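Local coordinates for AP endonuclease, family protein 2 (Mycobacterium smegmatis, PDB 5TNV), which binds magnesium in a xylose isomerase-like TIM barrel and may act as an endonuclease, at residues A172-R177 with F209-V213. Residues are numbered along the deposited sequence; the frame is centred on the assembly and turned at random.
Sequences AIERVR and FIKDV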
loop_
_atom_site.group_PDB
_atom_site.type_symbol
_atom_site.label_atom_id
_atom_site.label_comp_id
_atom_site.label_asym_id
_atom_site.label_seq_id
_atom_site.Cartn_x
_atom_site.Cartn_y
_atom_site.Cartn_z
ATOM N N ALA A 172 38.742 0.573 9.803
ATOM C CA ALA A 172 37.647 -0.045 9.076
ATOM C C ALA A 172 38.105 -0.580 7.735
ATOM O O ALA A 172 37.795 -1.721 7.400
ATOM C CB ALA A 172 36.478 0.911 8.894
ATOM N N ILE A 173 38.850 0.205 6.985
ATOM C CA ILE A 173 39.345 -0.229 5.668
ATOM C C ILE A 173 40.250 -1.441 5.827
ATOM O O ILE A 173 40.177 -2.433 5.078
ATOM C CB ILE A 173 40.019 0.939 4.910
ATOM C CG1 ILE A 173 38.929 1.991 4.493
ATOM C CG2 ILE A 173 40.815 0.425 3.764
ATOM C CD1 ILE A 173 39.533 3.288 3.980
ATOM N N GLU A 174 41.153 -1.389 6.821
ATOM C CA GLU A 174 42.095 -2.493 7.083
ATOM C C GLU A 174 41.331 -3.760 7.373
ATOM O O GLU A 174 41.669 -4.825 6.838
ATOM C CB GLU A 174 43.010 -2.139 8.272
ATOM C CG GLU A 174 44.027 -3.135 8.774
ATOM C CD GLU A 174 44.723 -2.621 10.041
ATOM O OE1 GLU A 174 45.067 -1.424 10.158
ATOM O OE2 GLU A 174 44.942 -3.411 10.983
ATOM N N ARG A 175 40.321 -3.658 8.234
ATOM C CA ARG A 175 39.560 -4.865 8.624
ATOM C C ARG A 175 38.679 -5.388 7.496
ATOM O O ARG A 175 38.524 -6.594 7.312
ATOM C CB ARG A 175 38.801 -4.612 9.908
ATOM C CG ARG A 175 39.762 -4.508 11.092
ATOM C CD ARG A 175 39.031 -4.239 12.403
ATOM N NE ARG A 175 39.985 -4.257 13.497
ATOM C CZ ARG A 175 39.733 -3.955 14.763
ATOM N NH1 ARG A 175 38.520 -3.636 15.172
ATOM N NH2 ARG A 175 40.683 -3.963 15.710
ATOM N N VAL A 176 38.112 -4.502 6.687
ATOM C CA VAL A 176 37.395 -4.905 5.471
ATOM C C VAL A 176 38.309 -5.685 4.552
ATOM O O VAL A 176 37.907 -6.722 4.028
ATOM C CB VAL A 176 36.760 -3.668 4.776
ATOM C CG1 VAL A 176 36.341 -4.038 3.377
ATOM C CG2 VAL A 176 35.553 -3.199 5.611
ATOM N N ARG A 177 39.520 -5.168 4.311
ATOM C CA ARG A 177 40.437 -5.888 3.446
ATOM C C ARG A 177 40.804 -7.257 3.965
ATOM O O ARG A 177 40.919 -8.228 3.233
ATOM C CB ARG A 177 41.711 -5.076 3.201
ATOM C CG ARG A 177 41.525 -3.814 2.365
ATOM C CD ARG A 177 42.782 -2.936 2.459
ATOM N NE ARG A 177 42.762 -1.809 1.612
ATOM C CZ ARG A 177 43.629 -0.823 1.645
ATOM N NH1 ARG A 177 44.594 -0.803 2.539
ATOM N NH2 ARG A 177 43.443 0.149 0.750
ATOM N N PHE A 209 34.672 4.922 -0.554
ATOM C CA PHE A 209 35.109 3.888 0.396
ATOM C C PHE A 209 35.472 2.615 -0.358
ATOM O O PHE A 209 36.540 2.014 -0.112
ATOM C CB PHE A 209 34.053 3.646 1.439
ATOM C CG PHE A 209 34.493 2.799 2.622
ATOM C CD1 PHE A 209 34.426 1.415 2.634
ATOM C CD2 PHE A 209 34.971 3.432 3.771
ATOM C CE1 PHE A 209 34.838 0.697 3.736
ATOM C CE2 PHE A 209 35.373 2.710 4.893
ATOM C CZ PHE A 209 35.307 1.343 4.855
ATOM N N ILE A 210 34.625 2.166 -1.284
ATOM C CA ILE A 210 34.915 0.920 -1.987
ATOM C C ILE A 210 36.158 1.092 -2.867
ATOM O O ILE A 210 36.980 0.188 -3.004
ATOM C CB ILE A 210 33.689 0.378 -2.749
ATOM C CG1 ILE A 210 33.887 -1.090 -3.117
ATOM C CG2 ILE A 210 33.358 1.195 -3.959
ATOM C CD1 ILE A 210 33.903 -2.019 -1.927
ATOM N N LYS A 211 36.358 2.287 -3.419
ATOM C CA LYS A 211 37.583 2.544 -4.181
ATOM C C LYS A 211 38.810 2.515 -3.284
ATOM O O LYS A 211 39.848 1.943 -3.629
ATOM C CB LYS A 211 37.459 3.938 -4.873
ATOM C CG LYS A 211 36.501 3.873 -6.101
ATOM C CD LYS A 211 36.537 5.113 -6.959
ATOM C CE LYS A 211 35.554 5.003 -8.114
ATOM N NZ LYS A 211 36.089 4.435 -9.392
ATOM N N ASP A 212 38.723 3.093 -2.100
ATOM C CA ASP A 212 39.835 3.066 -1.160
ATOM C C ASP A 212 40.137 1.646 -0.688
ATOM O O ASP A 212 41.320 1.303 -0.524
ATOM C CB ASP A 212 39.575 3.973 0.049
ATOM C CG ASP A 212 39.704 5.428 -0.268
ATOM O OD1 ASP A 212 40.361 5.831 -1.252
ATOM O OD2 ASP A 212 39.202 6.252 0.539
ATOM N N VAL A 213 39.126 0.832 -0.447
ATOM C CA VAL A 213 39.335 -0.556 -0.052
ATOM C C VAL A 213 40.117 -1.289 -1.141
ATOM O O VAL A 213 41.006 -2.059 -0.820
ATOM C CB VAL A 213 37.987 -1.218 0.210
ATOM C CG1 VAL A 213 38.085 -2.737 0.252
ATOM C CG2 VAL A 213 37.358 -0.684 1.490
#
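R177 reaches across from helix 169-185 and grips the C-terminal end of helix 203-213 with two hydrogen bonds. Its NE donates to O of V213 at 3.0 Å, a nearly straight bond (160°) with the oxygen close to the guanidinium plane. Its NH2 donates to O of D212 at 2.7 Å, more bent (136°) and tilted from that plane. The R177 chain runs extended from CG to NE, with CG beside the backbone N (chi1 -68°), and this carries the guanidinium to the helix end. CG2 of I173, one turn earlier on the same helix, lies over the centre of one guanidinium face, 3.6 Å above its plane.

Toward the barrel strands the interface is apolar. CG1 of I173 packs against CE2 of F209 at 3.6 Å, an oblique approach to the ring. A172 CB and V176 CG2 sit at the ring edge. V176 and V213 cross at about a right angle, their CG1 methyls 3.8 Å apart. CD1 of I173 rests on CB of D212, whose carboxylate forms a salt bridge with R169. Further inward, V176 and F209 both touch L192 of strand 189-193, the strand that ends in the magnesium ligand E193.

The contact thus joins neighbouring outer helices of the barrel. R177 serves two carbonyls at a helix C-terminus, and its positive charge should be favourable against the negative end of the helix dipole.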